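Local atomic coordinates of acyl-coenzyme A oxidase 3 (Yarrowia lipolytica, PDB entry 5YS9), a protein that catalyses the FAD-dependent oxidation of acyl-CoA to (2E)-enoyl-CoA, reducing oxygen to hydrogen peroxide, in peroxisomal fatty acid beta-oxidation. Residues Ser317-Thr322 against Gly442-Asp447; Ile323-Ala328 against Gly632-Phe637; Ala646-Tyr651 against Lys657-Lys662. All coordinates share one frame; numbering follows the deposited sequence.

In the fold
Helix 300-330 takes part in both interaction 1 and interaction 2, serving different partners along its length. Its residues 317-322 meet helix 441-448 in interaction 1, and the following residues, 323-328, receive the chain around 632-637 in interaction 2. The two centres lie about 13 Å apart, and F637 of interaction 2 packs against Q318, I321 and T322 of interaction 1. Interaction 3, its centre about 14 Å from that of interaction 2, is joined to it by a probable hydrogen bond from R326 NH1 to G649 O (3.0 Å). Interactions 1 and 3 both reach the second subunit. Each contact has a bound FAD in its vicinity, about 14 Å from the F320 side chain, about 11 Å from L325 and about 8 Å from Y659, not necessarily the same molecule.

Interaction 1: Ser317-Thr322 against Gly442-Asp447; sequences SQRFIT and GQAYAD
F320 and A444 carry this small, buried contact, with the outer carbons of the phenyl ring beside a single methyl group. A444 CB approaches the ring obliquely, with F320 CE2 at 3.5 Å and CE1 at 4.0 Å; the modelled distance to CZ is too short to be reliable. The ring reaches across because CG of F320 stands anti to its own carbonyl carbon (chi1 -60°). R319 runs out beside it, and F320 CZ sits over the centre of one face of the guanidinium, 3.3 Å above its plane. The backbones remain well separated, F320 CA and A444 CA being 9.1 Å apart. Such a sparse crossing joins two members of the helical bundle that forms the C-alpha1 domain of acyl-CoA oxidases: the long helix 300-330 and the short helix 441-448. R319 NE donates to I644 O, which helps to hold the guanidinium beside the tilted ring, under CZ, while F441 meets the F320 ring at about 45°. On helix 441-448, the Y445 side chain runs off to the subunit interface, where its OH is hydrogen-bonded to D424 OD1 of the second subunit and its ring meets Y445 of that subunit.

Interaction 2: Ile323-Ala328 against Gly632-Phe637; sequences IALRYA and GYTDAF
The guanidinium of R326 and the carboxylate of D635 meet with their planes 68° apart, so neither group lies flat against the other. D635 OD1 comes to the guanidinium obliquely, and its link to R326 NH2 at 2.8 Å is a salt bridge whose hydrogen bond is weak, the N-H...O angle being 121°. The third flat group, the ring of F637, has Y633 O of its own segment over one face, 3.9 Å above the plane and offset toward the rim. The contact joins the two C-terminal helical domains of the acyl-CoA oxidase fold: helix 300-330 belongs to C-alpha1, and the short helix 630-635 belongs to the second, C-terminal helical region of the chain.

The R326 chain is extended from CG to NE, which carries the charge beyond its own helix and across the D635 side chain at about a right angle. Both charged groups have a further partner. R326 NH1 donates to G649 O, while D635 OD2 forms a salt bridge with R31 NE, placing the carboxylate between two arginines that probably stabilise its negative charge.

Beside this polar pair runs an apolar one. L325 points toward the neighbouring helix, and its CD1 touches T634 CG2 at 3.7 Å; L355 of helix 349-385 also packs on L325. T634 divides its two branches between different tasks: chi1 of 48° sets OG1 between the backbone N and the carbonyl carbon, where it hydrogen-bonds to V630 O one turn earlier, and the same rotation leaves CG2 facing the leucine, 4.2 Å from L325 CB.

Interaction 3: Ala646-Tyr651 against Lys657-Lys662; sequences APIGNY and KHYFAK
P647 forms the tight part of this contact, pressing its ring onto the backbone of helix 655-666. Its CB lies 3.3 Å from Y659 N and 3.4 Å from Y659 CA, and its CG reaches K662 CB at 3.9 Å. I648 extends the apolar patch: its CG2 stands over one face of the Y659 ring, 4.1 Å above the plane and toward the rim. The two side chains run side by side in the same direction.

The other flank is more polar and partly exposed to solvent. There the end of the N650 side chain stands over one face of the H658 imidazole, its amide plane steeply inclined (72°) to the ring, while H658 NE2 is hydrogen-bonded to D652 OD1. The end of the K662 side chain bends away from the proline, and its NZ bonds to S71 OG.

The segment 646-651 folds back on the helix that follows it, within the C-terminal helical region. I648 also packs on I323 of helix 300-330, whereas Y659 meets H433 nearly at a right angle and, across the subunit boundary, W199 in strand 198-201 of the second subunit.

Interaction 1: Ser317-Thr322 against Gly442-Asp447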
ATOM      1  N   SER A 317       6.120 -12.838   1.732  1.00 31.61           N
ATOM      2  CA  SER A 317       6.722 -12.254   0.548  1.00 31.42           C
ATOM      3  C   SER A 317       6.996 -13.245  -0.588  1.00 32.75           C
ATOM      4  O   SER A 317       6.759 -12.908  -1.748  1.00 32.59           O
ATOM      5  CB  SER A 317       8.024 -11.524   0.893  1.00 31.03           C
ATOM      6  OG  SER A 317       7.746 -10.358   1.629  1.00 32.07           O
ATOM      7  N   GLN A 318       7.510 -14.426  -0.241  1.00 30.77           N
ATOM      8  CA  GLN A 318       7.867 -15.457  -1.208  1.00 32.16           C
ATOM      9  C   GLN A 318       6.695 -15.870  -2.127  1.00 33.57           C
ATOM     10  O   GLN A 318       6.880 -16.274  -3.299  1.00 30.75           O
ATOM     11  CB  GLN A 318       8.422 -16.689  -0.486  1.00 33.14           C
ATOM     12  CG  GLN A 318       7.437 -17.327   0.487  1.00 35.49           C
ATOM     13  CD  GLN A 318       7.907 -18.642   1.103  1.00 33.84           C
ATOM     14  OE1 GLN A 318       8.918 -19.192   0.744  1.00 32.94           O
ATOM     15  NE2 GLN A 318       7.135 -19.142   2.027  1.00 33.95           N
ATOM     16  N   ARG A 319       5.492 -15.778  -1.586  1.00 34.44           N
ATOM     17  CA  ARG A 319       4.289 -16.153  -2.313  1.00 34.90           C
ATOM     18  C   ARG A 319       4.079 -15.162  -3.460  1.00 32.14           C
ATOM     19  O   ARG A 319       3.920 -15.555  -4.614  1.00 26.38           O
ATOM     20  CB  ARG A 319       3.111 -16.149  -1.354  1.00 34.43           C
ATOM     21  CG  ARG A 319       1.806 -16.734  -1.880  1.00 36.33           C
ATOM     22  CD  ARG A 319       0.642 -16.406  -0.927  1.00 36.69           C
ATOM     23  NE  ARG A 319      -0.629 -16.287  -1.646  1.00 36.29           N
ATOM     24  CZ  ARG A 319      -1.760 -15.798  -1.147  1.00 34.03           C
ATOM     25  NH1 ARG A 319      -1.826 -15.334   0.095  1.00 30.78           N
ATOM     26  NH2 ARG A 319      -2.832 -15.757  -1.934  1.00 33.71           N
ATOM     27  N   PHE A 320       4.000 -13.897  -3.117  1.00 31.20           N
ATOM     28  CA  PHE A 320       3.762 -12.846  -4.082  1.00 33.94           C
ATOM     29  C   PHE A 320       4.869 -12.581  -5.080  1.00 36.57           C
ATOM     30  O   PHE A 320       4.617 -12.324  -6.235  1.00 41.65           O
ATOM     31  CB  PHE A 320       3.189 -11.628  -3.380  1.00 31.61           C
ATOM     32  CG  PHE A 320       1.901 -11.944  -2.708  1.00 30.63           C
ATOM     33  CD1 PHE A 320       0.749 -12.039  -3.443  1.00 29.63           C
ATOM     34  CD2 PHE A 320       1.865 -12.272  -1.380  1.00 30.94           C
ATOM     35  CE1 PHE A 320      -0.433 -12.383  -2.849  1.00 33.81           C
ATOM     36  CE2 PHE A 320       0.689 -12.625  -0.780  1.00 30.96           C
ATOM     37  CZ  PHE A 320      -0.462 -12.682  -1.517  1.00 33.38           C
ATOM     38  N   ILE A 321       6.098 -12.663  -4.618  1.00 35.66           N
ATOM     39  CA  ILE A 321       7.226 -12.580  -5.505  1.00 35.89           C
ATOM     40  C   ILE A 321       7.211 -13.749  -6.468  1.00 33.42           C
ATOM     41  O   ILE A 321       7.574 -13.601  -7.610  1.00 33.79           O
ATOM     42  CB  ILE A 321       8.567 -12.419  -4.764  1.00 36.73           C
ATOM     43  CG1 ILE A 321       9.617 -11.857  -5.701  1.00 36.86           C
ATOM     44  CG2 ILE A 321       9.067 -13.736  -4.223  1.00 38.53           C
ATOM     45  CD1 ILE A 321       9.362 -10.452  -6.159  1.00 36.54           C
ATOM     46  N   THR A 322       6.822 -14.920  -5.993  1.00 32.63           N
ATOM     47  CA  THR A 322       6.640 -16.040  -6.890  1.00 32.52           C
ATOM     48  C   THR A 322       5.508 -15.844  -7.888  1.00 32.45           C
ATOM     49  O   THR A 322       5.677 -16.098  -9.058  1.00 35.17           O
ATOM     50  CB  THR A 322       6.469 -17.368  -6.145  1.00 33.19           C
ATOM     51  OG1 THR A 322       7.598 -17.596  -5.319  1.00 31.47           O
ATOM     52  CG2 THR A 322       6.373 -18.492  -7.103  1.00 34.68           C
ATOM     53  N   GLY A 442      -4.829  -8.137  -3.069  1.00 32.65           N
ATOM     54  CA  GLY A 442      -5.723  -7.195  -2.355  1.00 26.88           C
ATOM     55  C   GLY A 442      -5.897  -7.633  -0.925  1.00 25.84           C
ATOM     56  O   GLY A 442      -5.598  -6.866   0.025  1.00 25.95           O
ATOM     57  N   GLN A 443      -6.306  -8.889  -0.765  1.00 25.11           N
ATOM     58  CA  GLN A 443      -6.574  -9.450   0.552  1.00 27.14           C
ATOM     59  C   GLN A 443      -5.270  -9.610   1.404  1.00 29.18           C
ATOM     60  O   GLN A 443      -5.185  -9.197   2.600  1.00 29.51           O
ATOM     61  CB  GLN A 443      -7.368 -10.773   0.485  1.00 25.76           C
ATOM     62  CG  GLN A 443      -8.153 -11.052   1.774  1.00 27.98           C
ATOM     63  CD  GLN A 443      -9.080  -9.867   2.263  1.00 30.79           C
ATOM     64  OE1 GLN A 443      -8.734  -9.171   3.241  1.00 35.65           O
ATOM     65  NE2 GLN A 443     -10.239  -9.670   1.630  1.00 26.57           N
ATOM     66  N   ALA A 444      -4.242 -10.164   0.791  1.00 28.02           N
ATOM     67  CA  ALA A 444      -2.963 -10.227   1.458  1.00 28.24           C
ATOM     68  C   ALA A 444      -2.450  -8.823   1.932  1.00 27.83           C
ATOM     69  O   ALA A 444      -1.976  -8.684   3.038  1.00 27.31           O
ATOM     70  CB  ALA A 444      -1.995 -10.867   0.520  1.00 29.98           C
ATOM     71  N   TYR A 445      -2.553  -7.803   1.103  1.00 28.46           N
ATOM     72  CA  TYR A 445      -2.074  -6.499   1.514  1.00 29.57           C
ATOM     73  C   TYR A 445      -2.840  -5.924   2.710  1.00 31.03           C
ATOM     74  O   TYR A 445      -2.267  -5.436   3.661  1.00 30.01           O
ATOM     75  CB  TYR A 445      -2.117  -5.534   0.337  1.00 28.85           C
ATOM     76  CG  TYR A 445      -1.505  -4.219   0.658  1.00 29.45           C
ATOM     77  CD1 TYR A 445      -0.143  -4.039   0.604  1.00 31.48           C
ATOM     78  CD2 TYR A 445      -2.284  -3.163   1.062  1.00 31.79           C
ATOM     79  CE1 TYR A 445       0.424  -2.835   0.927  1.00 30.12           C
ATOM     80  CE2 TYR A 445      -1.727  -1.957   1.390  1.00 33.39           C
ATOM     81  CZ  TYR A 445      -0.371  -1.806   1.326  1.00 37.21           C
ATOM     82  OH  TYR A 445       0.185  -0.606   1.655  1.00 42.06           O
ATOM     83  N   ALA A 446      -4.147  -6.034   2.648  1.00 29.24           N
ATOM     84  CA  ALA A 446      -5.053  -5.632   3.722  1.00 28.33           C
ATOM     85  C   ALA A 446      -4.814  -6.415   4.972  1.00 27.69           C
ATOM     86  O   ALA A 446      -4.897  -5.868   6.047  1.00 31.44           O
ATOM     87  CB  ALA A 446      -6.502  -5.836   3.284  1.00 30.74           C
ATOM     88  N   ASP A 447      -4.629  -7.718   4.856  1.00 32.49           N
ATOM     89  CA  ASP A 447      -4.291  -8.543   6.007  1.00 31.70           C
ATOM     90  C   ASP A 447      -2.904  -8.290   6.599  1.00 31.95           C
ATOM     91  O   ASP A 447      -2.730  -8.291   7.798  1.00 30.93           O
ATOM     92  CB  ASP A 447      -4.462 -10.025   5.686  1.00 32.65           C
ATOM     93  CG  ASP A 447      -5.899 -10.426   5.500  1.00 34.45           C
ATOM     94  OD1 ASP A 447      -6.795  -9.636   5.780  1.00 36.67           O
ATOM     95  OD2 ASP A 447      -6.142 -11.548   5.057  1.00 34.25           O
TER

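Interaction 2: Ile323-Ala328 against Gly632-Phe637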
ATOM      1  N   ILE A 323       4.370 -15.346  -7.437  1.00 34.72           N
ATOM      2  CA  ILE A 323       3.251 -15.014  -8.366  1.00 30.53           C
ATOM      3  C   ILE A 323       3.712 -14.050  -9.470  1.00 28.40           C
ATOM      4  O   ILE A 323       3.525 -14.340 -10.694  1.00 27.12           O
ATOM      5  CB  ILE A 323       2.028 -14.444  -7.620  1.00 30.40           C
ATOM      6  CG1 ILE A 323       1.360 -15.565  -6.814  1.00 29.00           C
ATOM      7  CG2 ILE A 323       1.029 -13.805  -8.588  1.00 30.01           C
ATOM      8  CD1 ILE A 323       0.487 -15.020  -5.695  1.00 31.39           C
ATOM      9  N   ALA A 324       4.333 -12.940  -9.056  1.00 26.75           N
ATOM     10  CA  ALA A 324       4.729 -11.887 -10.043  1.00 28.38           C
ATOM     11  C   ALA A 324       5.753 -12.362 -11.031  1.00 28.90           C
ATOM     12  O   ALA A 324       5.644 -12.010 -12.201  1.00 33.21           O
ATOM     13  CB  ALA A 324       5.241 -10.636  -9.370  1.00 28.06           C
ATOM     14  N   LEU A 325       6.730 -13.150 -10.563  1.00 30.75           N
ATOM     15  CA  LEU A 325       7.829 -13.642 -11.419  1.00 32.60           C
ATOM     16  C   LEU A 325       7.398 -14.687 -12.446  1.00 32.44           C
ATOM     17  O   LEU A 325       7.845 -14.655 -13.595  1.00 32.74           O
ATOM     18  CB  LEU A 325       8.992 -14.168 -10.570  1.00 31.36           C
ATOM     19  CG  LEU A 325       9.839 -13.031  -9.980  1.00 32.18           C
ATOM     20  CD1 LEU A 325      10.893 -13.493  -8.984  1.00 32.04           C
ATOM     21  CD2 LEU A 325      10.499 -12.203 -11.079  1.00 32.56           C
ATOM     22  N   ARG A 326       6.547 -15.613 -12.030  1.00 33.34           N
ATOM     23  CA  ARG A 326       5.993 -16.601 -12.955  1.00 33.54           C
ATOM     24  C   ARG A 326       5.133 -15.940 -14.003  1.00 34.31           C
ATOM     25  O   ARG A 326       5.295 -16.230 -15.200  1.00 34.07           O
ATOM     26  CB  ARG A 326       5.180 -17.672 -12.226  1.00 33.37           C
ATOM     27  CG  ARG A 326       6.056 -18.685 -11.535  1.00 30.54           C
ATOM     28  CD  ARG A 326       5.216 -19.628 -10.713  1.00 28.77           C
ATOM     29  NE  ARG A 326       6.114 -20.446  -9.918  1.00 31.50           N
ATOM     30  CZ  ARG A 326       5.767 -21.415  -9.066  1.00 29.61           C
ATOM     31  NH1 ARG A 326       4.495 -21.695  -8.826  1.00 28.34           N
ATOM     32  NH2 ARG A 326       6.737 -22.072  -8.414  1.00 29.23           N
ATOM     33  N   TYR A 327       4.231 -15.048 -13.569  1.00 32.84           N
ATOM     34  CA  TYR A 327       3.528 -14.176 -14.519  1.00 30.71           C
ATOM     35  C   TYR A 327       4.496 -13.495 -15.459  1.00 31.39           C
ATOM     36  O   TYR A 327       4.355 -13.562 -16.668  1.00 34.87           O
ATOM     37  CB  TYR A 327       2.724 -13.085 -13.820  1.00 30.87           C
ATOM     38  CG  TYR A 327       1.839 -12.290 -14.748  1.00 28.09           C
ATOM     39  CD1 TYR A 327       0.816 -12.903 -15.447  1.00 28.33           C
ATOM     40  CD2 TYR A 327       2.007 -10.950 -14.905  1.00 30.44           C
ATOM     41  CE1 TYR A 327       0.021 -12.204 -16.322  1.00 29.73           C
ATOM     42  CE2 TYR A 327       1.216 -10.237 -15.779  1.00 33.14           C
ATOM     43  CZ  TYR A 327       0.208 -10.872 -16.485  1.00 32.66           C
ATOM     44  OH  TYR A 327      -0.627 -10.155 -17.328  1.00 35.92           O
ATOM     45  N   ALA A 328       5.512 -12.860 -14.912  1.00 32.00           N
ATOM     46  CA  ALA A 328       6.473 -12.166 -15.756  1.00 31.05           C
ATOM     47  C   ALA A 328       7.139 -13.045 -16.849  1.00 30.84           C
ATOM     48  O   ALA A 328       7.501 -12.525 -17.917  1.00 30.37           O
ATOM     49  CB  ALA A 328       7.521 -11.533 -14.867  1.00 31.60           C
ATOM     50  N   GLY A 632      14.511 -21.263 -10.825  1.00 36.13           N
ATOM     51  CA  GLY A 632      15.130 -21.949  -9.711  1.00 32.97           C
ATOM     52  C   GLY A 632      15.012 -21.264  -8.365  1.00 34.44           C
ATOM     53  O   GLY A 632      14.661 -21.883  -7.384  1.00 34.48           O
ATOM     54  N   TYR A 633      15.260 -19.966  -8.325  1.00 38.14           N
ATOM     55  CA  TYR A 633      15.129 -19.230  -7.083  1.00 40.71           C
ATOM     56  C   TYR A 633      13.691 -19.303  -6.504  1.00 40.16           C
ATOM     57  O   TYR A 633      13.520 -19.421  -5.288  1.00 39.22           O
ATOM     58  CB  TYR A 633      15.484 -17.775  -7.310  1.00 40.07           C
ATOM     59  CG  TYR A 633      16.935 -17.463  -7.619  1.00 40.58           C
ATOM     60  CD1 TYR A 633      17.935 -17.759  -6.706  1.00 43.99           C
ATOM     61  CD2 TYR A 633      17.290 -16.782  -8.782  1.00 39.98           C
ATOM     62  CE1 TYR A 633      19.266 -17.422  -6.947  1.00 40.55           C
ATOM     63  CE2 TYR A 633      18.598 -16.437  -9.024  1.00 42.92           C
ATOM     64  CZ  TYR A 633      19.583 -16.777  -8.097  1.00 40.32           C
ATOM     65  OH  TYR A 633      20.876 -16.443  -8.320  1.00 34.87           O
ATOM     66  N   THR A 634      12.681 -19.225  -7.380  1.00 39.48           N
ATOM     67  CA  THR A 634      11.259 -19.178  -6.963  1.00 38.72           C
ATOM     68  C   THR A 634      10.705 -20.561  -6.664  1.00 37.21           C
ATOM     69  O   THR A 634       9.959 -20.729  -5.690  1.00 37.38           O
ATOM     70  CB  THR A 634      10.388 -18.493  -8.003  1.00 35.71           C
ATOM     71  OG1 THR A 634      10.698 -19.034  -9.282  1.00 36.81           O
ATOM     72  CG2 THR A 634      10.689 -17.052  -8.041  1.00 37.42           C
ATOM     73  N   ASP A 635      11.088 -21.549  -7.475  1.00 35.19           N
ATOM     74  CA  ASP A 635      10.714 -22.947  -7.191  1.00 35.48           C
ATOM     75  C   ASP A 635      11.355 -23.437  -5.932  1.00 35.21           C
ATOM     76  O   ASP A 635      10.779 -24.337  -5.318  1.00 30.58           O
ATOM     77  CB  ASP A 635      11.092 -23.919  -8.313  1.00 36.58           C
ATOM     78  CG  ASP A 635      10.171 -23.819  -9.526  1.00 37.51           C
ATOM     79  OD1 ASP A 635       9.050 -23.231  -9.462  1.00 34.95           O
ATOM     80  OD2 ASP A 635      10.585 -24.351 -10.563  1.00 38.87           O
ATOM     81  N   ALA A 636      12.516 -22.856  -5.549  1.00 33.29           N
ATOM     82  CA  ALA A 636      13.176 -23.199  -4.270  1.00 35.09           C
ATOM     83  C   ALA A 636      12.334 -23.006  -2.991  1.00 38.95           C
ATOM     84  O   ALA A 636      12.575 -23.725  -1.972  1.00 38.22           O
ATOM     85  CB  ALA A 636      14.499 -22.480  -4.124  1.00 33.39           C
ATOM     86  N   PHE A 637      11.348 -22.090  -3.037  1.00 37.01           N
ATOM     87  CA  PHE A 637      10.430 -21.899  -1.893  1.00 33.98           C
ATOM     88  C   PHE A 637       9.530 -23.116  -1.641  1.00 35.98           C
ATOM     89  O   PHE A 637       9.035 -23.282  -0.548  1.00 43.83           O
ATOM     90  CB  PHE A 637       9.540 -20.709  -2.092  1.00 32.82           C
ATOM     91  CG  PHE A 637      10.261 -19.410  -2.312  1.00 33.87           C
ATOM     92  CD1 PHE A 637      11.165 -18.913  -1.371  1.00 36.20           C
ATOM     93  CD2 PHE A 637       9.954 -18.617  -3.419  1.00 33.33           C
ATOM     94  CE1 PHE A 637      11.788 -17.667  -1.581  1.00 39.43           C
ATOM     95  CE2 PHE A 637      10.556 -17.369  -3.623  1.00 34.77           C
ATOM     96  CZ  PHE A 637      11.486 -16.899  -2.713  1.00 34.98           C
TER

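Interaction 3: Ala646-Tyr651 against Lys657-Lys662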
ATOM      1  N   ALA A 646      -3.322 -18.351  -6.159  1.00 31.55           N
ATOM      2  CA  ALA A 646      -3.581 -17.405  -7.219  1.00 28.99           C
ATOM      3  C   ALA A 646      -3.406 -18.119  -8.543  1.00 28.88           C
ATOM      4  O   ALA A 646      -2.395 -18.757  -8.749  1.00 34.11           O
ATOM      5  CB  ALA A 646      -2.641 -16.229  -7.105  1.00 27.97           C
ATOM      6  N   PRO A 647      -4.340 -17.980  -9.465  1.00 27.23           N
ATOM      7  CA  PRO A 647      -4.271 -18.702 -10.735  1.00 27.74           C
ATOM      8  C   PRO A 647      -3.076 -18.357 -11.606  1.00 29.73           C
ATOM      9  O   PRO A 647      -2.518 -19.226 -12.233  1.00 35.85           O
ATOM     10  CB  PRO A 647      -5.550 -18.288 -11.450  1.00 28.65           C
ATOM     11  CG  PRO A 647      -6.253 -17.350 -10.562  1.00 28.05           C
ATOM     12  CD  PRO A 647      -5.681 -17.470  -9.201  1.00 29.12           C
ATOM     13  N   ILE A 648      -2.714 -17.094 -11.660  1.00 30.66           N
ATOM     14  CA  ILE A 648      -1.601 -16.642 -12.474  1.00 29.85           C
ATOM     15  C   ILE A 648      -0.246 -17.101 -11.932  1.00 29.37           C
ATOM     16  O   ILE A 648       0.741 -17.081 -12.632  1.00 30.02           O
ATOM     17  CB  ILE A 648      -1.664 -15.122 -12.736  1.00 30.74           C
ATOM     18  CG1 ILE A 648      -1.514 -14.330 -11.448  1.00 28.77           C
ATOM     19  CG2 ILE A 648      -2.967 -14.761 -13.427  1.00 29.53           C
ATOM     20  CD1 ILE A 648      -1.419 -12.846 -11.663  1.00 29.29           C
ATOM     21  N   GLY A 649      -0.212 -17.476 -10.663  1.00 28.47           N
ATOM     22  CA  GLY A 649       0.981 -17.991 -10.024  1.00 29.41           C
ATOM     23  C   GLY A 649       1.181 -19.496  -9.906  1.00 30.41           C
ATOM     24  O   GLY A 649       2.088 -19.931  -9.231  1.00 30.34           O
ATOM     25  N   ASN A 650       0.326 -20.296 -10.523  1.00 30.89           N
ATOM     26  CA  ASN A 650       0.452 -21.765 -10.431  1.00 33.09           C
ATOM     27  C   ASN A 650       1.761 -22.291 -11.026  1.00 30.22           C
ATOM     28  O   ASN A 650       2.375 -21.643 -11.931  1.00 31.80           O
ATOM     29  CB  ASN A 650      -0.747 -22.488 -11.065  1.00 32.35           C
ATOM     30  CG  ASN A 650      -2.045 -22.265 -10.298  1.00 33.71           C
ATOM     31  OD1 ASN A 650      -2.048 -21.927  -9.107  1.00 34.02           O
ATOM     32  ND2 ASN A 650      -3.169 -22.443 -10.997  1.00 34.86           N
ATOM     33  N   TYR A 651       2.172 -23.453 -10.557  1.00 28.67           N
ATOM     34  CA  TYR A 651       3.459 -24.016 -10.889  1.00 29.08           C
ATOM     35  C   TYR A 651       3.631 -24.262 -12.382  1.00 33.67           C
ATOM     36  O   TYR A 651       4.667 -23.963 -12.940  1.00 28.23           O
ATOM     37  CB  TYR A 651       3.618 -25.335 -10.142  1.00 28.77           C
ATOM     38  CG  TYR A 651       4.923 -26.021 -10.384  1.00 32.43           C
ATOM     39  CD1 TYR A 651       6.008 -25.767  -9.585  1.00 29.32           C
ATOM     40  CD2 TYR A 651       5.073 -26.921 -11.413  1.00 32.90           C
ATOM     41  CE1 TYR A 651       7.205 -26.382  -9.799  1.00 29.55           C
ATOM     42  CE2 TYR A 651       6.274 -27.540 -11.632  1.00 34.51           C
ATOM     43  CZ  TYR A 651       7.336 -27.261 -10.817  1.00 34.43           C
ATOM     44  OH  TYR A 651       8.536 -27.871 -11.017  1.00 36.74           O
ATOM     45  N   LYS A 657      -5.349 -19.972 -18.665  1.00 33.94           N
ATOM     46  CA  LYS A 657      -6.271 -21.087 -18.512  1.00 36.50           C
ATOM     47  C   LYS A 657      -6.780 -21.181 -17.063  1.00 36.16           C
ATOM     48  O   LYS A 657      -7.965 -21.317 -16.847  1.00 37.61           O
ATOM     49  CB  LYS A 657      -5.590 -22.367 -18.933  1.00 41.85           C
ATOM     50  CG  LYS A 657      -6.494 -23.577 -19.012  1.00 48.25           C
ATOM     51  CD  LYS A 657      -5.773 -24.730 -19.692  1.00 52.63           C
ATOM     52  CE  LYS A 657      -6.701 -25.495 -20.619  1.00 59.55           C
ATOM     53  NZ  LYS A 657      -5.987 -26.687 -21.142  1.00 62.97           N
ATOM     54  N   HIS A 658      -5.901 -21.106 -16.073  1.00 32.12           N
ATOM     55  CA  HIS A 658      -6.345 -21.244 -14.680  1.00 33.82           C
ATOM     56  C   HIS A 658      -7.189 -20.040 -14.184  1.00 32.70           C
ATOM     57  O   HIS A 658      -8.202 -20.229 -13.549  1.00 32.26           O
ATOM     58  CB  HIS A 658      -5.161 -21.437 -13.741  1.00 33.77           C
ATOM     59  CG  HIS A 658      -4.386 -22.681 -14.013  1.00 36.54           C
ATOM     60  ND1 HIS A 658      -4.942 -23.941 -13.912  1.00 34.27           N
ATOM     61  CD2 HIS A 658      -3.090 -22.860 -14.380  1.00 34.46           C
ATOM     62  CE1 HIS A 658      -4.028 -24.839 -14.253  1.00 33.04           C
ATOM     63  NE2 HIS A 658      -2.894 -24.208 -14.524  1.00 35.05           N
ATOM     64  N   TYR A 659      -6.723 -18.834 -14.490  1.00 33.07           N
ATOM     65  CA  TYR A 659      -7.409 -17.566 -14.256  1.00 32.12           C
ATOM     66  C   TYR A 659      -8.804 -17.545 -14.840  1.00 31.95           C
ATOM     67  O   TYR A 659      -9.770 -17.267 -14.126  1.00 32.38           O
ATOM     68  CB  TYR A 659      -6.588 -16.459 -14.932  1.00 34.29           C
ATOM     69  CG  TYR A 659      -6.929 -15.028 -14.648  1.00 33.16           C
ATOM     70  CD1 TYR A 659      -7.493 -14.626 -13.459  1.00 33.22           C
ATOM     71  CD2 TYR A 659      -6.557 -14.060 -15.532  1.00 36.14           C
ATOM     72  CE1 TYR A 659      -7.749 -13.301 -13.203  1.00 34.77           C
ATOM     73  CE2 TYR A 659      -6.800 -12.722 -15.281  1.00 35.80           C
ATOM     74  CZ  TYR A 659      -7.379 -12.338 -14.109  1.00 34.97           C
ATOM     75  OH  TYR A 659      -7.616 -10.994 -13.840  1.00 37.66           O
ATOM     76  N   PHE A 660      -8.944 -17.880 -16.120  1.00 32.66           N
ATOM     77  CA  PHE A 660     -10.305 -17.985 -16.698  1.00 34.84           C
ATOM     78  C   PHE A 660     -11.126 -19.091 -15.967  1.00 33.52           C
ATOM     79  O   PHE A 660     -12.342 -18.912 -15.738  1.00 31.12           O
ATOM     80  CB  PHE A 660     -10.246 -18.216 -18.221  1.00 33.62           C
ATOM     81  CG  PHE A 660     -11.581 -18.108 -18.952  1.00 32.25           C
ATOM     82  CD1 PHE A 660     -12.224 -16.887 -19.084  1.00 35.67           C
ATOM     83  CD2 PHE A 660     -12.143 -19.209 -19.572  1.00 33.21           C
ATOM     84  CE1 PHE A 660     -13.415 -16.750 -19.798  1.00 34.87           C
ATOM     85  CE2 PHE A 660     -13.339 -19.112 -20.267  1.00 36.22           C
ATOM     86  CZ  PHE A 660     -13.972 -17.868 -20.393  1.00 39.73           C
ATOM     87  N   ALA A 661     -10.463 -20.191 -15.584  1.00 28.01           N
ATOM     88  CA  ALA A 661     -11.144 -21.266 -14.877  1.00 28.19           C
ATOM     89  C   ALA A 661     -11.657 -20.787 -13.549  1.00 30.19           C
ATOM     90  O   ALA A 661     -12.767 -21.141 -13.177  1.00 30.77           O
ATOM     91  CB  ALA A 661     -10.247 -22.507 -14.691  1.00 26.43           C
ATOM     92  N   LYS A 662     -10.845 -19.976 -12.846  1.00 32.70           N
ATOM     93  CA  LYS A 662     -11.107 -19.580 -11.445  1.00 34.07           C
ATOM     94  C   LYS A 662     -12.282 -18.599 -11.412  1.00 32.27           C
ATOM     95  O   LYS A 662     -13.213 -18.733 -10.608  1.00 33.72           O
ATOM     96  CB  LYS A 662      -9.842 -18.968 -10.790  1.00 34.92           C
ATOM     97  CG  LYS A 662      -9.554 -19.446  -9.374  1.00 35.60           C
ATOM     98  CD  LYS A 662     -10.655 -19.079  -8.433  1.00 36.18           C
ATOM     99  CE  LYS A 662     -10.328 -19.425  -6.966  1.00 38.81           C
ATOM    100  NZ  LYS A 662     -10.177 -20.871  -6.701  1.00 38.97           N
TER